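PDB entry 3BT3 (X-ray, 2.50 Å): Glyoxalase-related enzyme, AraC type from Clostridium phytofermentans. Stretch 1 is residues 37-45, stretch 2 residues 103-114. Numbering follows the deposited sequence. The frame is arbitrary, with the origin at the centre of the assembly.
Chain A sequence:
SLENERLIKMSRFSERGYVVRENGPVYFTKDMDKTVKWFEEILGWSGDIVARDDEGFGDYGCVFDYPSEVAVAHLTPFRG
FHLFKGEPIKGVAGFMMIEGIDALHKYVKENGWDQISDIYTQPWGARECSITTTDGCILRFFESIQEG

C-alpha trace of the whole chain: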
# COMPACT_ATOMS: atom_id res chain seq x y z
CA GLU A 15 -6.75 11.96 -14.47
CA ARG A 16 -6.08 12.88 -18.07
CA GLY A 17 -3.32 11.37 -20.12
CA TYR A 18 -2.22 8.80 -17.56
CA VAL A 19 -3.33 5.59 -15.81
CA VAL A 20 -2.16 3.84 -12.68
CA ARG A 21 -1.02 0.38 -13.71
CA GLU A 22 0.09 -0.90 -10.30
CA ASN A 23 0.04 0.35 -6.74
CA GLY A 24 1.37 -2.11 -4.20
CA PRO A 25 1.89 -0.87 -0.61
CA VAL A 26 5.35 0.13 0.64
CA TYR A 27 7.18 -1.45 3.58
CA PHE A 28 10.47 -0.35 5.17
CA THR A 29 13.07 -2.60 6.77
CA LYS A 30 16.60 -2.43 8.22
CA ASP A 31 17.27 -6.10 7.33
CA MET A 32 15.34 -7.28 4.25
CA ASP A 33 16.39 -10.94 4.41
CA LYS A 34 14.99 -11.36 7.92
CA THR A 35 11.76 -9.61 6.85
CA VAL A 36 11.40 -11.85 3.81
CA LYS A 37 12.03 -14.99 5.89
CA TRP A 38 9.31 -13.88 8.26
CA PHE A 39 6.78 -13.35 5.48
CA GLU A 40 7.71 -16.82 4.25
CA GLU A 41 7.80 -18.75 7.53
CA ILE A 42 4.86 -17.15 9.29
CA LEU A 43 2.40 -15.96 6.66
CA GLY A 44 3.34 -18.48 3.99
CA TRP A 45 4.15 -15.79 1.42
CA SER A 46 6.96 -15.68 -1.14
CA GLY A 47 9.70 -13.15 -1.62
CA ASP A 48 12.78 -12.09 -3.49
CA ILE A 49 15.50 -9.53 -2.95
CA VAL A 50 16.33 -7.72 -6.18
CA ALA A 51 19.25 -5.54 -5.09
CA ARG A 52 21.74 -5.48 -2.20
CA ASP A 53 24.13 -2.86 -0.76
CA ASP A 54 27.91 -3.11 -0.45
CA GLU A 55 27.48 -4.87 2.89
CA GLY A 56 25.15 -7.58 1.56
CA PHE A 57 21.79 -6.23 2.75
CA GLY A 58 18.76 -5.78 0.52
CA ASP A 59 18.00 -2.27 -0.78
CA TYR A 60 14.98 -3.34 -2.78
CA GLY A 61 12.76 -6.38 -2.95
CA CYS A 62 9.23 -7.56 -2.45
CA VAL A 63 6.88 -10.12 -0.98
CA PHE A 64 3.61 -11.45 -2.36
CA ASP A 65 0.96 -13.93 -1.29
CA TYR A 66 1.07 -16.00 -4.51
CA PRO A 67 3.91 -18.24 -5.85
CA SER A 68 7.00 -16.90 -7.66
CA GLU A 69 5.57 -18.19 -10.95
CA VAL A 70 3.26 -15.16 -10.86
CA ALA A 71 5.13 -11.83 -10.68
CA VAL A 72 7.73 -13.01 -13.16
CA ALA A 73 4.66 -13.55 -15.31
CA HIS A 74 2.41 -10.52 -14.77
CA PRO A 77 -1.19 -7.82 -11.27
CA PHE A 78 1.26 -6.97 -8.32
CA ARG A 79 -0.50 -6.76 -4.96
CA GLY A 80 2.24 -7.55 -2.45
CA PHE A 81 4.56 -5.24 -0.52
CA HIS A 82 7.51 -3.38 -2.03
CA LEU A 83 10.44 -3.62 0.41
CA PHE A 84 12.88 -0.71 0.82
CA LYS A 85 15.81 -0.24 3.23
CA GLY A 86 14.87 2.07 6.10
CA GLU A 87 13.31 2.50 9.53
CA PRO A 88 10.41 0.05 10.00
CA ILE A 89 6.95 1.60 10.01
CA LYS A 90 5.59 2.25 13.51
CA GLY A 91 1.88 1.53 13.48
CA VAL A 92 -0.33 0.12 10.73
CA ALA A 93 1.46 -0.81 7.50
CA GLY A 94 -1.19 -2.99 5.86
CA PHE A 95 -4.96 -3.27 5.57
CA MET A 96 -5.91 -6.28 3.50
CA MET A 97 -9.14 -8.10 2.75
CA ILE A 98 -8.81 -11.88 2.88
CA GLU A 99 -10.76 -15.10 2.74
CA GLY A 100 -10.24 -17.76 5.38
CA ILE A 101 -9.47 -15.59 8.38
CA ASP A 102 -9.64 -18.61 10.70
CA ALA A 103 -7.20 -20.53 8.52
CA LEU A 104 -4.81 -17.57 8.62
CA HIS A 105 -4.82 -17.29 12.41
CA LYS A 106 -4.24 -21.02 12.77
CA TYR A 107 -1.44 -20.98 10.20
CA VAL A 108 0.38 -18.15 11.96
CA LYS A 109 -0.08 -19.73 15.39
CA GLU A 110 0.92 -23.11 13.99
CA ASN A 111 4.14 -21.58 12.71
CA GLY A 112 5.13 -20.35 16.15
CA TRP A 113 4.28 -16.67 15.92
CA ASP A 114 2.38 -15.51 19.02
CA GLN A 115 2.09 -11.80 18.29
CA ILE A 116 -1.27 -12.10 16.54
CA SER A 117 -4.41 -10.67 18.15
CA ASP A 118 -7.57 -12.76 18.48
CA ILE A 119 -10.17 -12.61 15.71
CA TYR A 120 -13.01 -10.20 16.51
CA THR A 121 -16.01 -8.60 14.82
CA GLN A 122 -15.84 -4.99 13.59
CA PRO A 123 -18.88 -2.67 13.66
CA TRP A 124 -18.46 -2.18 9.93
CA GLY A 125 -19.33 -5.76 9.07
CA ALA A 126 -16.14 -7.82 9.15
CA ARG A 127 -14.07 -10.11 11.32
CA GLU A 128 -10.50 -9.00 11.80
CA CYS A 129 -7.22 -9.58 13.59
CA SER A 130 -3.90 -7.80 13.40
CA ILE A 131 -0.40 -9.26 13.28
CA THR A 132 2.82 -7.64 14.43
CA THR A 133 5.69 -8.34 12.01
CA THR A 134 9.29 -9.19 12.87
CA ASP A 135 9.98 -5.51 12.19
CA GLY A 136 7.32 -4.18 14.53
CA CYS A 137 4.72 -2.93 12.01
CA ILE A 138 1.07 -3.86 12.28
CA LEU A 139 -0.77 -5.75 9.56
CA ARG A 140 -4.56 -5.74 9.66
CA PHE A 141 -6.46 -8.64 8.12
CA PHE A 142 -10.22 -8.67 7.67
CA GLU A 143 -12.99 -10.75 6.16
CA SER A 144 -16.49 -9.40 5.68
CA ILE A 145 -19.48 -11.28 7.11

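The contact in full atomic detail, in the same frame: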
# COMPACT_ATOMS: atom_id res chain seq x y z
N LYS A 37 12.12 -13.66 5.29
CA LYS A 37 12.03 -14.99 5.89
C LYS A 37 10.80 -15.06 6.77
O LYS A 37 10.14 -16.10 6.86
CB LYS A 37 13.29 -15.29 6.71
CG LYS A 37 14.43 -15.83 5.88
CD LYS A 37 15.73 -15.92 6.69
CE LYS A 37 16.82 -16.69 5.94
NZ LYS A 37 17.17 -16.10 4.60
N TRP A 38 10.47 -13.94 7.39
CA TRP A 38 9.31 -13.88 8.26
C TRP A 38 8.04 -14.04 7.41
O TRP A 38 7.18 -14.87 7.72
CB TRP A 38 9.29 -12.56 9.02
CG TRP A 38 8.16 -12.47 9.97
CD1 TRP A 38 8.12 -12.96 11.25
CD2 TRP A 38 6.88 -11.90 9.72
NE1 TRP A 38 6.88 -12.74 11.80
CE2 TRP A 38 6.10 -12.09 10.89
CE3 TRP A 38 6.30 -11.25 8.62
CZ2 TRP A 38 4.77 -11.66 10.98
CZ3 TRP A 38 4.98 -10.81 8.72
CH2 TRP A 38 4.23 -11.02 9.89
N PHE A 39 7.94 -13.26 6.34
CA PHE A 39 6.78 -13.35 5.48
C PHE A 39 6.62 -14.76 4.94
O PHE A 39 5.50 -15.21 4.69
CB PHE A 39 6.89 -12.37 4.30
CG PHE A 39 6.30 -11.02 4.57
CD1 PHE A 39 7.06 -10.00 5.12
CD2 PHE A 39 4.96 -10.78 4.28
CE1 PHE A 39 6.51 -8.76 5.37
CE2 PHE A 39 4.40 -9.54 4.53
CZ PHE A 39 5.17 -8.53 5.07
N GLU A 40 7.74 -15.46 4.76
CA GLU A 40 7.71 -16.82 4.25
C GLU A 40 7.34 -17.84 5.33
O GLU A 40 6.42 -18.65 5.14
CB GLU A 40 9.07 -17.20 3.64
CG GLU A 40 9.34 -16.63 2.24
CD GLU A 40 10.78 -16.87 1.74
OE1 GLU A 40 11.06 -16.60 0.54
OE2 GLU A 40 11.63 -17.33 2.53
N GLU A 41 8.04 -17.80 6.45
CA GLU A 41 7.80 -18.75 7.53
C GLU A 41 6.52 -18.60 8.32
O GLU A 41 5.94 -19.59 8.75
CB GLU A 41 8.98 -18.73 8.50
CG GLU A 41 10.29 -19.17 7.89
CD GLU A 41 11.46 -18.99 8.84
OE1 GLU A 41 11.35 -19.46 10.00
OE2 GLU A 41 12.48 -18.39 8.44
N ILE A 42 6.06 -17.37 8.51
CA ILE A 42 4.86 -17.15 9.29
C ILE A 42 3.58 -16.98 8.49
O ILE A 42 2.55 -17.58 8.84
CB ILE A 42 5.02 -15.94 10.21
CG1 ILE A 42 6.32 -16.07 11.02
CG2 ILE A 42 3.81 -15.81 11.11
CD1 ILE A 42 6.53 -17.43 11.66
N LEU A 43 3.61 -16.17 7.44
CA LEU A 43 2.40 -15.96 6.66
C LEU A 43 2.29 -16.87 5.44
O LEU A 43 1.25 -16.91 4.78
CB LEU A 43 2.32 -14.50 6.20
CG LEU A 43 2.10 -13.45 7.29
CD1 LEU A 43 1.81 -12.10 6.63
CD2 LEU A 43 0.94 -13.85 8.21
N GLY A 44 3.37 -17.59 5.14
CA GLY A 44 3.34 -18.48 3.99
C GLY A 44 3.41 -17.76 2.65
O GLY A 44 2.94 -18.27 1.64
N TRP A 45 4.00 -16.57 2.65
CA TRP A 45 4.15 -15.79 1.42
C TRP A 45 5.48 -16.12 0.73
O TRP A 45 6.25 -16.95 1.20
CB TRP A 45 4.12 -14.30 1.75
CG TRP A 45 2.78 -13.77 2.11
CD1 TRP A 45 1.78 -14.43 2.77
CD2 TRP A 45 2.31 -12.43 1.91
NE1 TRP A 45 0.72 -13.59 2.99
CE2 TRP A 45 1.02 -12.35 2.48
CE3 TRP A 45 2.85 -11.28 1.31
CZ2 TRP A 45 0.26 -11.18 2.46
CZ3 TRP A 45 2.10 -10.12 1.29
CH2 TRP A 45 0.82 -10.07 1.87
N ALA A 103 -8.34 -19.77 9.02
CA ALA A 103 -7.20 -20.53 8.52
C ALA A 103 -5.93 -19.71 8.72
O ALA A 103 -4.90 -20.25 9.13
CB ALA A 103 -7.39 -20.87 7.05
N LEU A 104 -5.99 -18.41 8.45
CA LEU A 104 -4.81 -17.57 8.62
C LEU A 104 -4.29 -17.59 10.05
O LEU A 104 -3.12 -17.86 10.30
CB LEU A 104 -5.09 -16.11 8.24
CG LEU A 104 -3.98 -15.13 8.65
CD1 LEU A 104 -2.71 -15.49 7.94
CD2 LEU A 104 -4.38 -13.70 8.31
N HIS A 105 -5.18 -17.32 11.00
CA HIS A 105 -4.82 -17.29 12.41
C HIS A 105 -4.17 -18.59 12.86
O HIS A 105 -3.16 -18.59 13.58
CB HIS A 105 -6.05 -16.99 13.24
CG HIS A 105 -5.76 -16.70 14.67
ND1 HIS A 105 -5.40 -17.68 15.58
CD2 HIS A 105 -5.75 -15.53 15.36
CE1 HIS A 105 -5.19 -17.13 16.76
NE2 HIS A 105 -5.40 -15.83 16.65
N LYS A 106 -4.75 -19.71 12.42
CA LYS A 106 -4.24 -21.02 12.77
C LYS A 106 -2.87 -21.27 12.14
O LYS A 106 -1.98 -21.85 12.76
CB LYS A 106 -5.24 -22.09 12.32
CG LYS A 106 -4.83 -23.52 12.61
CD LYS A 106 -6.03 -24.44 12.42
CE LYS A 106 -5.67 -25.91 12.59
NZ LYS A 106 -4.84 -26.42 11.45
N TYR A 107 -2.71 -20.81 10.90
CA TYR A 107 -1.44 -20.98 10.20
C TYR A 107 -0.33 -20.24 10.94
O TYR A 107 0.73 -20.80 11.21
CB TYR A 107 -1.55 -20.44 8.78
CG TYR A 107 -0.38 -20.80 7.90
CD1 TYR A 107 -0.18 -22.11 7.47
CD2 TYR A 107 0.52 -19.82 7.46
CE1 TYR A 107 0.87 -22.44 6.62
CE2 TYR A 107 1.57 -20.14 6.61
CZ TYR A 107 1.74 -21.45 6.19
OH TYR A 107 2.76 -21.77 5.32
N VAL A 108 -0.58 -18.97 11.25
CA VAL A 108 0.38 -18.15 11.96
C VAL A 108 0.72 -18.81 13.30
O VAL A 108 1.89 -19.07 13.60
CB VAL A 108 -0.18 -16.72 12.21
CG1 VAL A 108 0.75 -15.93 13.12
CG2 VAL A 108 -0.35 -15.98 10.89
N LYS A 109 -0.31 -19.09 14.10
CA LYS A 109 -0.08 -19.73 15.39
C LYS A 109 0.68 -21.04 15.23
O LYS A 109 1.62 -21.32 15.96
CB LYS A 109 -1.41 -19.99 16.11
CG LYS A 109 -1.87 -18.86 17.04
CD LYS A 109 -0.82 -18.58 18.11
CE LYS A 109 -1.44 -18.19 19.45
NZ LYS A 109 -2.18 -16.89 19.42
N GLU A 110 0.27 -21.83 14.25
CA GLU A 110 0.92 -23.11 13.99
C GLU A 110 2.39 -22.95 13.66
O GLU A 110 3.19 -23.84 13.95
CB GLU A 110 0.22 -23.85 12.85
CG GLU A 110 -0.52 -25.09 13.30
CD GLU A 110 -1.69 -24.78 14.22
OE1 GLU A 110 -1.51 -23.99 15.19
OE2 GLU A 110 -2.79 -25.32 13.98
N ASN A 111 2.74 -21.81 13.06
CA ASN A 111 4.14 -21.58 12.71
C ASN A 111 4.95 -20.92 13.81
O ASN A 111 6.06 -20.44 13.56
CB ASN A 111 4.23 -20.81 11.40
CG ASN A 111 4.01 -21.71 10.20
OD1 ASN A 111 4.73 -22.70 10.01
ND2 ASN A 111 3.02 -21.37 9.38
N GLY A 112 4.40 -20.89 15.02
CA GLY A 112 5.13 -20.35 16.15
C GLY A 112 5.08 -18.87 16.46
O GLY A 112 5.70 -18.43 17.42
N TRP A 113 4.36 -18.09 15.66
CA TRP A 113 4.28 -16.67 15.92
C TRP A 113 3.11 -16.40 16.88
O TRP A 113 1.97 -16.77 16.60
CB TRP A 113 4.09 -15.92 14.61
CG TRP A 113 4.31 -14.46 14.73
CD1 TRP A 113 3.36 -13.49 14.74
CD2 TRP A 113 5.57 -13.80 14.87
NE1 TRP A 113 3.95 -12.26 14.88
CE2 TRP A 113 5.30 -12.42 14.97
CE3 TRP A 113 6.90 -14.24 14.93
CZ2 TRP A 113 6.32 -11.47 15.11
CZ3 TRP A 113 7.91 -13.29 15.08
CH2 TRP A 113 7.62 -11.92 15.17
N ASP A 114 3.41 -15.79 18.02
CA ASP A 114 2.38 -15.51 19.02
C ASP A 114 1.87 -14.09 19.07
O ASP A 114 0.90 -13.80 19.77
CB ASP A 114 2.86 -15.91 20.42
CG ASP A 114 2.64 -17.38 20.70
OD1 ASP A 114 1.54 -17.88 20.37
OD2 ASP A 114 3.55 -18.05 21.26

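Helices often pack through their final turns, where side chains and a freed backbone can both take part, and the glyoxalase-related enzyme of Clostridium phytofermentans offers a compact example. Touching residues lie at least 61 positions apart in sequence, yet the backbones come close, with I42 CA 5.3 Å from V108 CA. Each segment keeps its own backbone order: I42 N donates to W38 O at 2.9 Å, and V108 N to L104 O at 2.9 Å. No hydrogen bond crosses between the stretches, so their association rests on shape and apolar contact, burying 428 Å² in all.

The aliphatic contacts centre on I42, which has the largest covered area. Its CG2 lies 3.7 Å from V108 CG1 and 3.5 Å from W113 CB, bridging the helix and the loop that follows it. L43 extends the apolar patch: although its CA-to-CB bond points away, its CD2 comes within 3.7 Å of V108 CG2 and 4.0 Å of L104 CD1.

The aromatic pairing is edge-to-face. W38 directs the edge of its indole toward a face of W113, with ring planes at 75° and W38 NE1 3.5 Å from W113 CE3. This arrangement sets the electropositive rim of one ring against the π cloud of the other.

Y107 packs against backbone instead. Its CD2 is 3.3 Å from I42 O, and its CE2 edge lies 3.5 Å from G44 N. Glycine suits this site twice over: G44 has positive phi as the chain leaves helical geometry, and a CB there would fall 2.7 Å from Y107 CE2, a clash. Nearby, N111 CG approaches E41 O to 3.2 Å, but the angle is poor for a hydrogen bond from N111 ND2 to E41 O, 3.5 Å apart. Proximity of polar atoms alone does not make a bond.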